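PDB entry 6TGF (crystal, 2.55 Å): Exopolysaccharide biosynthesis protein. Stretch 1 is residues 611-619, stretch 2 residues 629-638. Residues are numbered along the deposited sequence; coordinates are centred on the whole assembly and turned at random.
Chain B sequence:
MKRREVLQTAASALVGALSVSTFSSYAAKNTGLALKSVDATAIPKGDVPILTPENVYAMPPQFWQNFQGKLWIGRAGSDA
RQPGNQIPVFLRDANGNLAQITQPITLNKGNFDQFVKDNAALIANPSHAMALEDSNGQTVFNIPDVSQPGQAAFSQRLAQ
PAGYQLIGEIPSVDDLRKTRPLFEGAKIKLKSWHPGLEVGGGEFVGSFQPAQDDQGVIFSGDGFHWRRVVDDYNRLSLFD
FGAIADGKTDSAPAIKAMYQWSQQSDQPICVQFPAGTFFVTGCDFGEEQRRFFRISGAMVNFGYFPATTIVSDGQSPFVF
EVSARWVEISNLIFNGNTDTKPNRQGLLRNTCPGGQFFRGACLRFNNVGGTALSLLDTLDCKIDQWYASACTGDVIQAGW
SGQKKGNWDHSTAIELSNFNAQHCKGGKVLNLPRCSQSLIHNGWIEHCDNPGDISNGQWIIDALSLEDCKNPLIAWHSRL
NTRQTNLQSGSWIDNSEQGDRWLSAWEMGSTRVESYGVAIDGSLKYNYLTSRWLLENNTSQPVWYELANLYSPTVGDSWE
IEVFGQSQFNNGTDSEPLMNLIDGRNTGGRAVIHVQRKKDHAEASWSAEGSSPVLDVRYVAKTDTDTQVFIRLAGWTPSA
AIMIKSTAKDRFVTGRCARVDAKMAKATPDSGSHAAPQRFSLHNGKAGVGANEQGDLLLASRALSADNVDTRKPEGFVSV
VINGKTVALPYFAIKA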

# COMPACT_ATOMS: atom_id res chain seq x y z
N SER B 611 15.07 43.13 -28.48
CA SER B 611 14.00 44.08 -28.11
C SER B 611 13.66 43.92 -26.62
O SER B 611 12.71 43.19 -26.30
CB SER B 611 12.79 43.89 -28.99
OG SER B 611 11.77 44.84 -28.68
N SER B 612 14.44 44.57 -25.75
CA SER B 612 14.41 44.41 -24.27
C SER B 612 12.98 44.53 -23.74
O SER B 612 12.25 45.42 -24.14
CB SER B 612 15.31 45.42 -23.60
OG SER B 612 15.33 45.23 -22.19
N PRO B 613 12.55 43.63 -22.82
CA PRO B 613 11.27 43.78 -22.14
C PRO B 613 11.32 44.78 -20.97
O PRO B 613 10.27 45.13 -20.47
CB PRO B 613 10.98 42.36 -21.63
CG PRO B 613 12.36 41.78 -21.37
CD PRO B 613 13.26 42.41 -22.41
N VAL B 614 12.53 45.22 -20.57
CA VAL B 614 12.78 46.10 -19.39
C VAL B 614 13.46 47.39 -19.87
O VAL B 614 14.38 47.30 -20.70
CB VAL B 614 13.63 45.37 -18.33
CG1 VAL B 614 14.02 46.28 -17.18
CG2 VAL B 614 12.92 44.13 -17.81
N LEU B 615 13.01 48.54 -19.34
CA LEU B 615 13.57 49.89 -19.63
C LEU B 615 14.45 50.36 -18.46
O LEU B 615 15.52 50.93 -18.73
CB LEU B 615 12.43 50.88 -19.86
CG LEU B 615 11.50 50.59 -21.04
CD1 LEU B 615 10.46 51.68 -21.18
CD2 LEU B 615 12.29 50.43 -22.33
N ASP B 616 14.00 50.14 -17.22
CA ASP B 616 14.67 50.60 -15.97
C ASP B 616 14.63 49.48 -14.93
O ASP B 616 13.72 48.62 -15.00
CB ASP B 616 14.01 51.87 -15.42
CG ASP B 616 14.55 53.15 -16.03
OD1 ASP B 616 15.73 53.47 -15.79
OD2 ASP B 616 13.77 53.83 -16.73
N VAL B 617 15.58 49.50 -13.99
CA VAL B 617 15.63 48.59 -12.81
C VAL B 617 16.01 49.43 -11.58
O VAL B 617 17.02 50.15 -11.64
CB VAL B 617 16.64 47.44 -13.02
CG1 VAL B 617 16.79 46.57 -11.78
CG2 VAL B 617 16.27 46.58 -14.22
N ARG B 618 15.20 49.34 -10.51
CA ARG B 618 15.49 49.92 -9.18
C ARG B 618 15.36 48.81 -8.13
O ARG B 618 14.64 47.83 -8.40
CB ARG B 618 14.55 51.09 -8.88
CG ARG B 618 14.56 52.18 -9.94
CD ARG B 618 13.75 53.40 -9.53
NE ARG B 618 14.46 54.21 -8.55
CZ ARG B 618 15.27 55.23 -8.84
NH1 ARG B 618 15.49 55.59 -10.09
NH2 ARG B 618 15.87 55.89 -7.86
N TYR B 619 16.05 48.96 -7.00
CA TYR B 619 16.05 47.97 -5.88
C TYR B 619 16.01 48.71 -4.54
O TYR B 619 16.29 49.92 -4.49
CB TYR B 619 17.25 47.04 -5.99
CG TYR B 619 18.59 47.68 -5.72
CD1 TYR B 619 19.29 48.32 -6.73
CD2 TYR B 619 19.16 47.65 -4.46
CE1 TYR B 619 20.52 48.91 -6.49
CE2 TYR B 619 20.38 48.24 -4.20
CZ TYR B 619 21.07 48.87 -5.22
OH TYR B 619 22.28 49.46 -4.97
N VAL B 629 13.52 43.85 -5.64
CA VAL B 629 13.89 44.21 -7.04
C VAL B 629 12.63 44.66 -7.78
O VAL B 629 11.65 43.89 -7.79
CB VAL B 629 14.58 43.03 -7.77
CG1 VAL B 629 14.92 43.36 -9.21
CG2 VAL B 629 15.82 42.57 -7.02
N PHE B 630 12.66 45.87 -8.36
CA PHE B 630 11.59 46.45 -9.21
C PHE B 630 12.11 46.55 -10.65
O PHE B 630 13.32 46.82 -10.84
CB PHE B 630 11.17 47.83 -8.70
CG PHE B 630 10.52 47.83 -7.34
CD1 PHE B 630 11.27 47.68 -6.19
CD2 PHE B 630 9.14 48.00 -7.21
CE1 PHE B 630 10.67 47.69 -4.94
CE2 PHE B 630 8.55 48.01 -5.96
CZ PHE B 630 9.31 47.86 -4.83
N ILE B 631 11.24 46.32 -11.64
CA ILE B 631 11.55 46.48 -13.09
C ILE B 631 10.45 47.34 -13.73
O ILE B 631 9.26 47.12 -13.43
CB ILE B 631 11.71 45.11 -13.79
CG1 ILE B 631 10.44 44.26 -13.75
CG2 ILE B 631 12.90 44.36 -13.23
CD1 ILE B 631 10.35 43.23 -14.85
N ARG B 632 10.86 48.31 -14.56
CA ARG B 632 9.95 49.11 -15.41
C ARG B 632 9.70 48.32 -16.70
O ARG B 632 10.49 48.46 -17.65
CB ARG B 632 10.55 50.50 -15.69
CG ARG B 632 9.57 51.47 -16.34
CD ARG B 632 9.97 52.92 -16.16
NE ARG B 632 8.80 53.79 -16.16
CZ ARG B 632 8.42 54.58 -17.16
NH1 ARG B 632 9.11 54.65 -18.28
NH2 ARG B 632 7.33 55.32 -17.02
N LEU B 633 8.64 47.50 -16.70
CA LEU B 633 8.27 46.61 -17.82
C LEU B 633 7.90 47.48 -19.03
O LEU B 633 7.05 48.38 -18.87
CB LEU B 633 7.12 45.70 -17.38
CG LEU B 633 6.91 44.43 -18.20
CD1 LEU B 633 8.15 43.55 -18.21
CD2 LEU B 633 5.71 43.65 -17.68
N ALA B 634 8.53 47.23 -20.18
CA ALA B 634 8.42 48.03 -21.42
C ALA B 634 6.97 48.08 -21.91
O ALA B 634 6.16 47.25 -21.45
CB ALA B 634 9.32 47.46 -22.49
N GLY B 635 6.66 49.02 -22.80
CA GLY B 635 5.37 49.10 -23.50
C GLY B 635 5.24 47.98 -24.52
O GLY B 635 6.24 47.70 -25.22
N TRP B 636 4.07 47.34 -24.59
CA TRP B 636 3.73 46.25 -25.55
C TRP B 636 4.69 45.06 -25.39
O TRP B 636 5.12 44.52 -26.42
CB TRP B 636 3.74 46.77 -26.99
CG TRP B 636 2.72 47.84 -27.26
CD1 TRP B 636 2.97 49.10 -27.73
CD2 TRP B 636 1.30 47.74 -27.10
NE1 TRP B 636 1.79 49.79 -27.87
CE2 TRP B 636 0.75 48.98 -27.48
CE3 TRP B 636 0.43 46.73 -26.66
CZ2 TRP B 636 -0.62 49.24 -27.44
CZ3 TRP B 636 -0.92 46.98 -26.62
CH2 TRP B 636 -1.44 48.22 -27.01
N THR B 637 5.02 44.69 -24.15
CA THR B 637 5.69 43.40 -23.83
C THR B 637 4.60 42.42 -23.38
O THR B 637 4.10 42.51 -22.27
CB THR B 637 6.86 43.56 -22.85
OG1 THR B 637 7.42 42.27 -22.60
CG2 THR B 637 6.48 44.20 -21.53
N PRO B 638 4.19 41.49 -24.27
CA PRO B 638 2.97 40.70 -24.07
C PRO B 638 3.10 39.56 -23.05
O PRO B 638 2.10 39.18 -22.48
CB PRO B 638 2.71 40.14 -25.47
CG PRO B 638 4.09 39.98 -26.07
CD PRO B 638 4.89 41.13 -25.51

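Two antiparallel segments of an exopolysaccharide biosynthesis protein, 611-619 and 629-638, bury 622 Å² between them, held by a ladder of backbone hydrogen bonds with side chains packed on both faces. Strands 616-619 and 629-633 run at 160° to each other, their axes approaching to 4.7 Å. At one end Arg618 and Phe630 bond reciprocally, Phe630 N to Arg618 O at 2.8 Å and Arg618 N to Phe630 O at 3.2 Å, the latter more bent (147°). Phe630 O also receives a CA-H contact from Val617 CA at 3.5 Å. Further along, Arg632 N donates to Asp616 O (2.9 Å) and Leu615 N to Arg632 O (3.0 Å), so the ladder continues through the corner at Leu615. Beyond it Ala634 N donates to Pro613 O at 2.7 Å, nearly straight at 172°; proline, lacking an amide hydrogen, takes part here through its carbonyl.

Val614, Val617, Tyr619, Val629, Ile631 and Leu633 share one buried face, a suitable place for branched and aromatic side chains. Val614 and Val617 are both t, and each extends its CG2 to Ile631: Val614 CG2 lies 4.0 Å from Ile631 CD1, and Val617 CG2 lies 4.2 Å from Ile631 CG2. With chi1 p and chi2 t, Ile631 thus meets one valine with its CD1 and the other with its CG2. Leu633 (t, p) brings its end nearer the other stretch, placing CD1 3.5 Å from Pro613 O. Tyr619, chi1 p, instead leads its ring away, and its closest contact with Val629 is between the two CA atoms, at 4.5 Å.

The other face carries Asp616, Arg618, Phe630 and Arg632. Phe630, chi1 m, is buried and turns its ring edge to Arg618 O. Arg618 (m, t, p) leads its end away, where NE and NH2 are hydrogen-bonded elsewhere in the structure. Arg632 is extended, t at chi1 through chi3, and loses 88 Å² to the other stretch, the largest share of any residue. Arg632 CB is 3.7 Å from Asp616 CB, while Arg632 NH1 reaches 4.4 Å from Leu615 CD1; the aliphatic stem and partly exposed position let a charged residue cover its neighbours.

At the corner, Leu615 (m, t) points toward the second stretch and sets CG 4.1 Å from Ala634 CB. Ala634 CB, a small methyl, also fits 3.9 Å from Ser612 O. Pro613 CB packs 3.7 Å from Thr637 OG1, whose hydroxyl is satisfied elsewhere. Ser612, chi1 t, bonds its own stretch, OG donating to Val614 O at 2.7 Å.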